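PDB 3WJ2: carboxylesterase from Ferroplasma acidiphilum, which probably hydrolyses carboxylic ester bonds as a carboxylesterase of the alpha/beta-hydrolase fold, in an organism that lives at low pH. Local coordinates for residues 77-82 and 106-111; 100-105 and 295-300; 181-186 and 282-287. One frame throughout, in Å; residues are numbered along the deposited sequence.

Contact 1: residues 77-82 and 106-111; sequences SAILYY and SGVKII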
# COMPACT_ATOMS: atom_id res chain seq x y z
N SER B 77 36.19 12.31 14.59
CA SER B 77 35.18 11.19 14.86
C SER B 77 35.13 10.24 13.65
O SER B 77 35.70 10.54 12.57
CB SER B 77 33.76 11.74 15.11
OG SER B 77 33.74 12.50 16.32
N ALA B 78 34.47 9.06 13.89
CA ALA B 78 34.49 8.01 12.89
C ALA B 78 33.19 7.28 12.80
O ALA B 78 32.50 7.13 13.83
CB ALA B 78 35.58 6.96 13.18
N ILE B 79 32.96 6.73 11.61
CA ILE B 79 31.89 5.69 11.42
C ILE B 79 32.58 4.39 11.02
O ILE B 79 33.37 4.39 10.09
CB ILE B 79 30.97 6.18 10.32
CG1 ILE B 79 30.13 7.36 10.69
CG2 ILE B 79 30.11 5.01 9.76
CD1 ILE B 79 29.16 7.17 11.89
N LEU B 80 32.27 3.29 11.72
CA LEU B 80 32.71 1.97 11.28
C LEU B 80 31.67 1.51 10.26
O LEU B 80 30.47 1.49 10.60
CB LEU B 80 32.83 1.00 12.43
CG LEU B 80 33.55 1.62 13.64
CD1 LEU B 80 33.67 0.45 14.67
CD2 LEU B 80 34.86 2.23 13.28
N TYR B 81 32.11 1.14 9.06
CA TYR B 81 31.19 0.81 7.95
C TYR B 81 31.31 -0.65 7.67
O TYR B 81 32.42 -1.20 7.42
CB TYR B 81 31.54 1.63 6.67
CG TYR B 81 30.36 1.53 5.73
CD1 TYR B 81 29.31 2.47 5.89
CD2 TYR B 81 30.29 0.49 4.81
CE1 TYR B 81 28.17 2.38 5.07
CE2 TYR B 81 29.08 0.36 4.01
CZ TYR B 81 28.06 1.30 4.21
OH TYR B 81 26.89 1.16 3.47
N TYR B 82 30.19 -1.36 7.64
CA TYR B 82 30.17 -2.77 7.30
C TYR B 82 29.43 -2.98 5.99
O TYR B 82 28.23 -2.71 5.81
CB TYR B 82 29.45 -3.66 8.42
CG TYR B 82 30.12 -3.40 9.79
CD1 TYR B 82 31.20 -4.12 10.16
CD2 TYR B 82 29.63 -2.34 10.65
CE1 TYR B 82 31.89 -3.82 11.34
CE2 TYR B 82 30.30 -2.07 11.84
CZ TYR B 82 31.39 -2.86 12.18
OH TYR B 82 32.13 -2.60 13.32
N SER B 106 30.61 13.18 4.15
CA SER B 106 30.41 13.32 5.54
C SER B 106 31.47 14.17 6.23
O SER B 106 31.20 14.73 7.23
CB SER B 106 30.37 11.94 6.29
OG SER B 106 31.66 11.28 6.16
N GLY B 107 32.69 14.14 5.67
CA GLY B 107 33.74 14.85 6.43
C GLY B 107 34.23 14.16 7.67
O GLY B 107 34.91 14.78 8.47
N VAL B 108 33.88 12.90 7.86
CA VAL B 108 34.35 12.17 9.07
C VAL B 108 35.16 10.99 8.64
O VAL B 108 35.18 10.65 7.43
CB VAL B 108 33.23 11.76 10.07
CG1 VAL B 108 32.32 12.97 10.48
CG2 VAL B 108 32.38 10.60 9.52
N LYS B 109 35.90 10.32 9.56
CA LYS B 109 36.64 9.10 9.20
C LYS B 109 35.59 8.00 8.89
O LYS B 109 34.63 7.79 9.70
CB LYS B 109 37.51 8.59 10.37
CG LYS B 109 38.80 9.49 10.56
CD LYS B 109 39.50 8.95 11.76
CE LYS B 109 41.05 9.43 11.93
NZ LYS B 109 41.25 10.87 11.67
N ILE B 110 35.81 7.32 7.82
CA ILE B 110 35.01 6.11 7.53
C ILE B 110 36.00 4.91 7.60
O ILE B 110 37.04 4.87 6.85
CB ILE B 110 34.39 6.19 6.06
CG1 ILE B 110 33.49 7.43 5.90
CG2 ILE B 110 33.59 4.89 5.66
CD1 ILE B 110 32.28 7.52 6.88
N ILE B 111 35.65 3.88 8.37
CA ILE B 111 36.53 2.73 8.51
C ILE B 111 35.75 1.54 7.99
O ILE B 111 34.84 1.02 8.66
CB ILE B 111 37.01 2.49 9.98
CG1 ILE B 111 37.72 3.80 10.46
CG2 ILE B 111 37.96 1.23 10.04
CD1 ILE B 111 38.14 3.73 11.99
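Ser77 opens the contact with its carbonyl O, which accepts a hydrogen bond from Lys109 N at 3.0 Å. The aliphatic start of the Lys109 side chain passes beside this oxygen, CB lying 3.5 Å from Ser77 O, while its amine runs off to a salt bridge with Asp71. Ala78 sits in register with Lys109, and the two CB atoms meet on the same face of the sheet. Ile79 carries two bonds: its N donates to Lys109 O at 2.7 Å and its O receives Ile111 N at 2.9 Å. Its side chain, on the other face, touches Val108 CG2 with CG1 and Ile110 CD1 with CB, the latter at 3.9 Å. Leu80 returns to the Ala78 face and lies side by side with Ile111, pointing the same way, its CD2 3.8 Å from Ile111 CD1. Chi1 of Leu80 (-46°) sets CG anti to the carbonyl carbon, beside the backbone N. Tyr81 N closes the series with an almost straight bond to Ile111 O at 2.8 Å. Tyr81 CB rests against Ile110 CG2 at 4.0 Å, and CG is anti to the backbone N. The far end of the ring departs from the partner strand, and its hydroxyl is bonded to Asp155 and Tyr98. The strands are parallel, 21° apart, and belong to the beta-alpha-beta unit whose helix 96-106 links them, as in the central sheet of alpha/beta hydrolases. Helix 96-106 covers the Tyr81 and Ile110 face through Leu102, helix 125-139 packs on Leu80 from the other, and strand 150-155 pairs with the far edge of 78-82.

Contact 2: residues 100-105 and 295-300; sequences RFLAKE and NIVKMV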
# COMPACT_ATOMS: atom_id res chain seq x y z
N ARG B 100 34.89 5.93 -0.24
CA ARG B 100 35.42 7.25 -0.57
C ARG B 100 34.37 8.37 -0.66
O ARG B 100 34.55 9.41 -0.07
CB ARG B 100 36.19 7.17 -1.90
CG ARG B 100 37.57 6.42 -1.76
CD ARG B 100 37.97 6.18 -3.18
NE ARG B 100 39.33 5.62 -3.26
CZ ARG B 100 40.45 6.33 -3.41
NH1 ARG B 100 40.46 7.68 -3.50
NH2 ARG B 100 41.62 5.66 -3.45
N PHE B 101 33.25 8.08 -1.34
CA PHE B 101 32.19 9.04 -1.42
C PHE B 101 31.56 9.35 -0.08
O PHE B 101 31.33 10.49 0.23
CB PHE B 101 31.15 8.48 -2.42
CG PHE B 101 29.98 9.43 -2.67
CD1 PHE B 101 30.19 10.59 -3.44
CD2 PHE B 101 28.72 9.20 -2.16
CE1 PHE B 101 29.15 11.45 -3.74
CE2 PHE B 101 27.67 10.10 -2.42
CZ PHE B 101 27.90 11.22 -3.22
N LEU B 102 31.33 8.31 0.74
CA LEU B 102 30.89 8.66 2.08
C LEU B 102 31.85 9.49 2.84
O LEU B 102 31.42 10.31 3.60
CB LEU B 102 30.68 7.39 2.90
CG LEU B 102 29.58 6.44 2.44
CD1 LEU B 102 29.51 5.18 3.46
CD2 LEU B 102 28.22 7.09 2.38
N ALA B 103 33.16 9.22 2.75
CA ALA B 103 34.11 10.06 3.42
C ALA B 103 34.13 11.52 2.95
O ALA B 103 34.16 12.41 3.77
CB ALA B 103 35.50 9.39 3.29
N LYS B 104 34.01 11.68 1.62
CA LYS B 104 34.06 13.02 1.03
C LYS B 104 32.81 13.82 1.48
O LYS B 104 32.90 14.96 1.96
CB LYS B 104 34.19 12.94 -0.45
CG LYS B 104 34.33 14.34 -1.11
CD LYS B 104 35.58 14.47 -2.08
CE LYS B 104 36.76 15.32 -1.54
NZ LYS B 104 37.99 15.19 -2.38
N GLU B 105 31.64 13.16 1.43
CA GLU B 105 30.43 13.87 1.77
C GLU B 105 30.14 14.10 3.26
O GLU B 105 29.50 15.09 3.66
CB GLU B 105 29.24 13.12 1.14
CG GLU B 105 29.28 13.07 -0.41
CD GLU B 105 29.20 14.44 -1.06
OE1 GLU B 105 28.69 15.39 -0.44
OE2 GLU B 105 29.82 14.60 -2.17
N ASN B 295 21.87 11.59 -4.36
CA ASN B 295 21.37 12.65 -3.50
C ASN B 295 20.90 12.03 -2.13
O ASN B 295 21.11 12.70 -1.12
CB ASN B 295 20.24 13.36 -4.14
CG ASN B 295 20.73 14.35 -5.15
OD1 ASN B 295 20.18 14.40 -6.28
ND2 ASN B 295 21.72 15.09 -4.80
N ILE B 296 20.30 10.87 -2.13
CA ILE B 296 19.89 10.23 -0.81
C ILE B 296 21.11 9.92 -0.00
O ILE B 296 21.13 10.21 1.23
CB ILE B 296 18.98 9.01 -1.07
CG1 ILE B 296 17.65 9.52 -1.56
CG2 ILE B 296 18.85 8.05 0.19
CD1 ILE B 296 16.82 8.37 -2.21
N VAL B 297 22.15 9.34 -0.63
CA VAL B 297 23.37 9.08 0.12
C VAL B 297 24.00 10.39 0.61
O VAL B 297 24.46 10.47 1.74
CB VAL B 297 24.38 8.29 -0.77
CG1 VAL B 297 25.75 8.16 0.03
CG2 VAL B 297 23.84 6.95 -1.16
N LYS B 298 24.09 11.45 -0.24
CA LYS B 298 24.60 12.75 0.22
C LYS B 298 23.82 13.34 1.42
O LYS B 298 24.39 13.88 2.38
CB LYS B 298 24.50 13.78 -0.94
CG LYS B 298 25.55 13.62 -1.92
CD LYS B 298 25.30 14.58 -3.19
CE LYS B 298 25.29 15.96 -2.87
NZ LYS B 298 25.46 16.57 -4.25
N MET B 299 22.46 13.18 1.38
CA MET B 299 21.55 13.67 2.43
C MET B 299 22.02 13.00 3.76
O MET B 299 22.18 13.68 4.77
CB MET B 299 20.08 13.28 2.12
CG MET B 299 19.48 14.28 1.28
SD MET B 299 17.78 13.43 0.96
CE MET B 299 17.42 15.03 0.61
N VAL B 300 22.14 11.72 3.76
CA VAL B 300 22.50 10.97 4.97
C VAL B 300 23.90 11.34 5.41
O VAL B 300 24.14 11.67 6.58
CB VAL B 300 22.35 9.47 4.72
CG1 VAL B 300 22.90 8.72 5.91
CG2 VAL B 300 20.82 9.14 4.53
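Val297 CG1 is the apolar meeting point of the two helices. It lies in the plane of the Phe101 ring at its edge, 3.7 Å from CE2, and also touches Leu102 CD2 at 3.6 Å, the Leu102 and Val297 side chains crossing at about a right angle. Phe101 CB points toward 295-300, and chi1 (-176°) sets CG anti to the backbone N. The ring's CZ meets Lys298 CG at 3.6 Å, Glu105 CG, from its own helix, covers one ring face near the rim, and the ring also stacks with that of Phe287. In the alpha/beta-hydrolase fold, helices 96-106 and 291-303 pack against the same face of the central sheet; here the axes of the short segments approach to 9.6 Å, at 50° between their N-to-C directions. An alanine in place of Phe101 would probably open a gap beside Val297 and Lys298 and deprive Phe287 of its stacking partner. The polar chains meet through carbon: Glu105 CD lies 3.8 Å from Lys298 CG, whereas Glu105 OE1 and Lys298 NZ remain 5.1 Å apart. Each charge has its salt bridge elsewhere, Glu105 with Arg302 and Lys298 with Asp306 of the second subunit.

Contact 3: residues 181-186 and 282-287; sequences VLFYPS and GSATDF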
# COMPACT_ATOMS: atom_id res chain seq x y z
N VAL B 181 23.64 3.91 11.36
CA VAL B 181 23.18 4.50 10.05
C VAL B 181 22.90 3.25 9.17
O VAL B 181 23.81 2.42 8.83
CB VAL B 181 24.30 5.26 9.43
CG1 VAL B 181 23.71 5.81 8.09
CG2 VAL B 181 24.69 6.42 10.31
N LEU B 182 21.60 3.03 8.90
CA LEU B 182 21.21 1.73 8.34
C LEU B 182 20.64 1.94 6.96
O LEU B 182 19.51 2.34 6.77
CB LEU B 182 20.04 1.08 9.24
CG LEU B 182 20.48 1.00 10.72
CD1 LEU B 182 19.21 0.53 11.58
CD2 LEU B 182 21.69 0.09 11.00
N PHE B 183 21.44 1.55 5.93
CA PHE B 183 20.85 1.58 4.59
C PHE B 183 20.28 0.23 4.29
O PHE B 183 20.97 -0.81 4.12
CB PHE B 183 22.05 1.84 3.53
CG PHE B 183 22.52 3.25 3.48
CD1 PHE B 183 21.91 4.18 2.64
CD2 PHE B 183 23.68 3.63 4.22
CE1 PHE B 183 22.34 5.53 2.65
CE2 PHE B 183 24.14 4.99 4.20
CZ PHE B 183 23.48 5.91 3.37
N TYR B 184 18.93 0.23 4.21
CA TYR B 184 18.16 -0.97 3.83
C TYR B 184 18.72 -2.32 4.37
O TYR B 184 19.04 -3.29 3.62
CB TYR B 184 17.89 -1.00 2.29
CG TYR B 184 19.09 -0.68 1.43
CD1 TYR B 184 19.93 -1.72 1.06
CD2 TYR B 184 19.33 0.65 1.08
CE1 TYR B 184 21.04 -1.38 0.19
CE2 TYR B 184 20.37 1.01 0.23
CZ TYR B 184 21.18 -0.02 -0.15
OH TYR B 184 22.32 0.31 -0.97
N PRO B 185 18.73 -2.50 5.74
CA PRO B 185 19.23 -3.75 6.29
C PRO B 185 18.25 -4.96 6.04
O PRO B 185 17.02 -4.74 5.89
CB PRO B 185 19.14 -3.52 7.82
CG PRO B 185 18.18 -2.32 7.99
CD PRO B 185 18.38 -1.45 6.70
N SER B 186 18.78 -6.17 6.03
CA SER B 186 17.96 -7.39 6.19
C SER B 186 17.68 -7.41 7.73
O SER B 186 18.55 -7.03 8.56
CB SER B 186 18.62 -8.64 5.61
OG SER B 186 19.97 -8.67 6.14
N GLY B 282 20.09 -1.82 -3.16
CA GLY B 282 21.44 -1.55 -3.68
C GLY B 282 21.54 -0.12 -4.09
O GLY B 282 22.60 0.29 -4.53
N SER B 283 20.50 0.72 -3.89
CA SER B 283 20.49 2.09 -4.43
C SER B 283 21.73 2.90 -3.96
O SER B 283 22.30 3.65 -4.74
CB SER B 283 19.26 2.86 -4.05
OG SER B 283 19.13 2.75 -2.60
N ALA B 284 22.15 2.77 -2.70
CA ALA B 284 23.26 3.59 -2.21
C ALA B 284 24.56 3.26 -2.94
O ALA B 284 25.27 4.23 -3.22
CB ALA B 284 23.40 3.38 -0.71
N THR B 285 24.82 1.99 -3.15
CA THR B 285 26.07 1.61 -3.81
C THR B 285 25.87 1.88 -5.30
O THR B 285 26.90 1.80 -6.04
CB THR B 285 26.51 0.25 -3.42
OG1 THR B 285 25.44 -0.67 -3.50
CG2 THR B 285 27.13 0.24 -2.00
N ASP B 286 24.65 2.17 -5.75
CA ASP B 286 24.43 2.62 -7.16
C ASP B 286 24.58 4.12 -7.35
O ASP B 286 24.08 4.67 -8.34
CB ASP B 286 23.04 2.21 -7.58
CG ASP B 286 22.85 0.74 -7.61
OD1 ASP B 286 23.80 -0.06 -7.70
OD2 ASP B 286 21.62 0.31 -7.54
N PHE B 287 25.23 4.84 -6.45
CA PHE B 287 25.31 6.25 -6.49
C PHE B 287 25.97 6.83 -7.79
O PHE B 287 25.80 8.02 -8.04
CB PHE B 287 26.04 6.88 -5.28
CG PHE B 287 27.55 6.64 -5.32
CD1 PHE B 287 28.40 7.71 -5.60
CD2 PHE B 287 28.05 5.35 -5.12
CE1 PHE B 287 29.82 7.42 -5.62
CE2 PHE B 287 29.43 5.02 -5.18
CZ PHE B 287 30.31 6.10 -5.41
O HOH W 1 24.05 -1.64 -1.39
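Tyr184, just past the end of strand 180-183 of the alpha/beta-hydrolase sheet, extends its hydroxyl to Ala284 in the loop 282-287. The ring arrives with its OH end foremost. Its CG lies between the backbone N and the carbonyl carbon (chi1 46°), in the crowded position, and Phe183 CB covers one ring face toward the rim. The loop wraps the phenol end: Gly282 N approaches CE1 obliquely at 3.5 Å, Ser283 OG comes equally near CE2, also obliquely, and Ala284 N stands at the edge, near the ring plane. From there Ala284 N donates to Tyr184 OH at 3.0 Å, a bond bent to 136° at the hydrogen. Ser283 OG has its own partner in Asn248. Phe183, with CG anti to the carbonyl carbon, turns its ring toward the same alanine, CD1 lying 3.8 Å from Ala284 CB, so the methyl group is shared by the two aromatic residues. Tyr184 also meets His281 edge-to-face and touches Asp155 beside Ser156 of a GxSxG sequence, which is consistent with a nucleophile elbow; the contact thus lies close to the probable active site. A water in the plane of the Tyr184 ring, at its edge, bridges the two segments by hydrogen bonds of 2.6 Å to Tyr184 OH and 2.7 Å to Thr285 OG1.

Overall arrangement
From the N terminus, contact 1 closes first, bringing strand 109-113 back beside strand 78-82 over a short loop that contains helix 96-106. That helix opens contact 2 before contact 1 has closed, so the two cross along the chain, and Leu102 packs on Tyr81 where they meet. Contact 3 follows contact 1 in series: it opens on strand 180-183 and closes at 282-287, nested inside the long loop that contact 2 completes at helix 291-303. Val297 and Val300 of that helix touch Ala284 and Phe183, respectively. Together the contacts tie central sheet strands to the two helices and the loop before the last helix.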